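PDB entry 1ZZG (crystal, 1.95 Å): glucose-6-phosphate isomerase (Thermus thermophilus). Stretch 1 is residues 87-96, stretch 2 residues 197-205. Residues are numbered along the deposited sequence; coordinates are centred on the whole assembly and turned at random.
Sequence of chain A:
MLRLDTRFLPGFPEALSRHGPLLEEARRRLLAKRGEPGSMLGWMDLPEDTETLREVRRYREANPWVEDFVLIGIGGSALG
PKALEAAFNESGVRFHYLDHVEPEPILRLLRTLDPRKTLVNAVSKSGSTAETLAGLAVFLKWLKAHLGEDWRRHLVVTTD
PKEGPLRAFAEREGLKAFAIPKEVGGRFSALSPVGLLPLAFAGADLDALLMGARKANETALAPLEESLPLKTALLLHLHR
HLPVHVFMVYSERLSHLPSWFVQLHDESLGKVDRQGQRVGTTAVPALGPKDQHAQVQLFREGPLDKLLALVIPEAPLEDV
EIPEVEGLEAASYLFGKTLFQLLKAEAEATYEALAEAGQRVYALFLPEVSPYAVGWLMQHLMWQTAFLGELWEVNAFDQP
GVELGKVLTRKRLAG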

# COMPACT_ATOMS: atom_id res chain seq x y z
N ALA A 87 -3.80 -12.59 -5.06
CA ALA A 87 -3.01 -13.78 -4.79
C ALA A 87 -3.43 -15.03 -5.54
O ALA A 87 -2.60 -15.91 -5.81
CB ALA A 87 -3.03 -14.06 -3.29
N PHE A 88 -4.71 -15.12 -5.91
CA PHE A 88 -5.18 -16.33 -6.56
C PHE A 88 -5.90 -16.21 -7.89
O PHE A 88 -6.69 -17.08 -8.25
CB PHE A 88 -6.06 -17.10 -5.57
CG PHE A 88 -5.43 -17.29 -4.22
CD1 PHE A 88 -4.22 -17.98 -4.10
CD2 PHE A 88 -6.02 -16.77 -3.08
CE1 PHE A 88 -3.62 -18.16 -2.85
CE2 PHE A 88 -5.43 -16.95 -1.82
CZ PHE A 88 -4.23 -17.64 -1.71
N ASN A 89 -5.64 -15.14 -8.64
CA ASN A 89 -6.31 -15.00 -9.93
C ASN A 89 -5.70 -16.01 -10.91
O ASN A 89 -4.53 -15.91 -11.28
CB ASN A 89 -6.16 -13.58 -10.48
CG ASN A 89 -7.06 -13.33 -11.67
OD1 ASN A 89 -7.16 -14.16 -12.57
ND2 ASN A 89 -7.72 -12.17 -11.68
N GLU A 90 -6.49 -16.99 -11.32
CA GLU A 90 -6.04 -18.02 -12.25
C GLU A 90 -6.70 -17.87 -13.62
O GLU A 90 -6.14 -18.27 -14.64
CB GLU A 90 -6.39 -19.41 -11.72
CG GLU A 90 -5.88 -19.77 -10.34
CD GLU A 90 -4.36 -19.81 -10.27
OE1 GLU A 90 -3.74 -20.18 -11.28
OE2 GLU A 90 -3.81 -19.50 -9.19
N SER A 91 -7.90 -17.29 -13.63
CA SER A 91 -8.68 -17.13 -14.85
C SER A 91 -8.25 -16.04 -15.82
O SER A 91 -8.52 -16.13 -17.01
CB SER A 91 -10.15 -16.89 -14.48
OG SER A 91 -10.30 -15.62 -13.88
N GLY A 92 -7.61 -14.99 -15.32
CA GLY A 92 -7.21 -13.93 -16.21
C GLY A 92 -8.28 -12.85 -16.30
O GLY A 92 -8.11 -11.86 -17.00
N VAL A 93 -9.41 -13.06 -15.62
CA VAL A 93 -10.46 -12.05 -15.61
C VAL A 93 -9.81 -10.81 -15.00
O VAL A 93 -9.04 -10.92 -14.04
CB VAL A 93 -11.67 -12.48 -14.74
CG1 VAL A 93 -12.60 -11.29 -14.50
CG2 VAL A 93 -12.42 -13.60 -15.43
N ARG A 94 -10.10 -9.64 -15.56
CA ARG A 94 -9.52 -8.40 -15.07
C ARG A 94 -10.42 -7.77 -14.02
O ARG A 94 -11.60 -7.53 -14.27
CB ARG A 94 -9.33 -7.41 -16.23
CG ARG A 94 -8.37 -7.89 -17.32
CD ARG A 94 -8.35 -6.90 -18.48
NE ARG A 94 -9.60 -6.89 -19.23
CZ ARG A 94 -9.87 -7.69 -20.27
NH1 ARG A 94 -8.97 -8.56 -20.69
NH2 ARG A 94 -11.04 -7.61 -20.88
N PHE A 95 -9.86 -7.49 -12.85
CA PHE A 95 -10.63 -6.89 -11.76
C PHE A 95 -10.34 -5.40 -11.62
O PHE A 95 -9.19 -4.95 -11.75
CB PHE A 95 -10.33 -7.62 -10.45
CG PHE A 95 -10.97 -8.98 -10.37
CD1 PHE A 95 -12.19 -9.14 -9.70
CD2 PHE A 95 -10.38 -10.08 -10.97
CE1 PHE A 95 -12.81 -10.39 -9.65
CE2 PHE A 95 -11.00 -11.34 -10.92
CZ PHE A 95 -12.22 -11.49 -10.26
N HIS A 96 -11.40 -4.64 -11.37
CA HIS A 96 -11.32 -3.19 -11.22
C HIS A 96 -12.04 -2.85 -9.93
O HIS A 96 -13.19 -3.24 -9.74
CB HIS A 96 -12.00 -2.52 -12.42
CG HIS A 96 -11.55 -3.06 -13.74
ND1 HIS A 96 -10.33 -2.74 -14.29
CD2 HIS A 96 -12.13 -3.94 -14.59
CE1 HIS A 96 -10.17 -3.41 -15.42
NE2 HIS A 96 -11.25 -4.14 -15.62
N LEU A 197 -17.37 -14.49 -4.15
CA LEU A 197 -17.86 -14.17 -5.49
C LEU A 197 -16.72 -13.74 -6.42
O LEU A 197 -16.51 -14.34 -7.47
CB LEU A 197 -18.94 -13.09 -5.43
CG LEU A 197 -19.57 -12.77 -6.79
CD1 LEU A 197 -20.16 -14.05 -7.40
CD2 LEU A 197 -20.64 -11.70 -6.63
N PRO A 198 -15.97 -12.68 -6.06
CA PRO A 198 -14.89 -12.30 -6.97
C PRO A 198 -13.87 -13.42 -7.15
O PRO A 198 -13.37 -13.62 -8.25
CB PRO A 198 -14.28 -11.05 -6.31
CG PRO A 198 -14.69 -11.18 -4.85
CD PRO A 198 -16.10 -11.71 -4.95
N LEU A 199 -13.58 -14.17 -6.09
CA LEU A 199 -12.62 -15.27 -6.20
C LEU A 199 -13.10 -16.35 -7.17
O LEU A 199 -12.28 -16.99 -7.85
CB LEU A 199 -12.35 -15.91 -4.84
CG LEU A 199 -11.18 -15.31 -4.05
CD1 LEU A 199 -11.05 -16.07 -2.74
CD2 LEU A 199 -9.89 -15.41 -4.87
N ALA A 200 -14.41 -16.55 -7.24
CA ALA A 200 -14.96 -17.54 -8.15
C ALA A 200 -14.59 -17.14 -9.57
O ALA A 200 -14.06 -17.94 -10.33
CB ALA A 200 -16.48 -17.63 -8.00
N PHE A 201 -14.86 -15.88 -9.92
CA PHE A 201 -14.55 -15.36 -11.24
C PHE A 201 -13.04 -15.33 -11.49
O PHE A 201 -12.60 -15.26 -12.63
CB PHE A 201 -15.17 -13.97 -11.43
CG PHE A 201 -16.63 -14.02 -11.77
CD1 PHE A 201 -17.05 -14.20 -13.09
CD2 PHE A 201 -17.59 -13.96 -10.77
CE1 PHE A 201 -18.40 -14.32 -13.40
CE2 PHE A 201 -18.95 -14.08 -11.06
CZ PHE A 201 -19.36 -14.26 -12.39
N ALA A 202 -12.27 -15.39 -10.41
CA ALA A 202 -10.81 -15.40 -10.53
C ALA A 202 -10.34 -16.84 -10.73
O ALA A 202 -9.15 -17.10 -10.94
CB ALA A 202 -10.19 -14.81 -9.27
N GLY A 203 -11.28 -17.78 -10.66
CA GLY A 203 -10.97 -19.19 -10.83
C GLY A 203 -10.20 -19.83 -9.70
O GLY A 203 -9.48 -20.81 -9.91
N ALA A 204 -10.32 -19.28 -8.49
CA ALA A 204 -9.62 -19.80 -7.33
C ALA A 204 -10.39 -20.92 -6.63
O ALA A 204 -11.60 -21.05 -6.81
CB ALA A 204 -9.34 -18.67 -6.35
N ASP A 205 -9.69 -21.71 -5.82
CA ASP A 205 -10.32 -22.82 -5.11
C ASP A 205 -10.95 -22.36 -3.79
O ASP A 205 -10.30 -22.34 -2.74
CB ASP A 205 -9.28 -23.91 -4.83
CG ASP A 205 -9.89 -25.18 -4.27
OD1 ASP A 205 -11.12 -25.22 -4.08
OD2 ASP A 205 -9.13 -26.15 -4.03

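The last turn of a helix leaves carbonyl groups without the amide partners that continued winding would supply, and this contact in glucose-6-phosphate isomerase illustrates how a distant loop can meet that need. In the second stretch the chain leaves helical geometry at G203, whose positive phi belongs to a Schellman motif: G203 N donates to A200 O at 2.8 Å and A204 N to L199 O at 3.1 Å. These bonds close the Schellman motif but do not engage the carbonyls of F201 and A202, which instead face the loop of the first stretch.

A202 O accepts two hydrogen bonds from successive amides, E90 N at 2.7 Å and S91 N at 3.0 Å, both with favourable angles. F201 O is served by a side chain: S91 OG donates to it at 2.6 Å. The same hydroxyl oxygen accepts from V93 N at 3.2 Å, so it works in both directions, linking F201 O to the backbone of the loop that carries S91. Its approach to A202 O, 3.5 Å from S91 OG, has a poor angle and is not a hydrogen bond.

N89, whose CA-to-CB bond points away from the second stretch, braces the loop from within. Its OD1 accepts from G92 N at 2.9 Å, while its ND2 donates to V93 O at 3.0 Å; both ends of the amide are thus used, and the backbone presenting E90 N and S91 N is held in a compact turn.

Apolar contacts accompany this polar centre. The F95 ring packs against P198 and A202, with CE1 3.7 Å from P198 CB and CE2 3.9 Å from A202 CB; A202 N lies near the ring plane, at its edge. F88 CB packs 3.7 Å from A204 CB and 4.2 Å from L199 CD2.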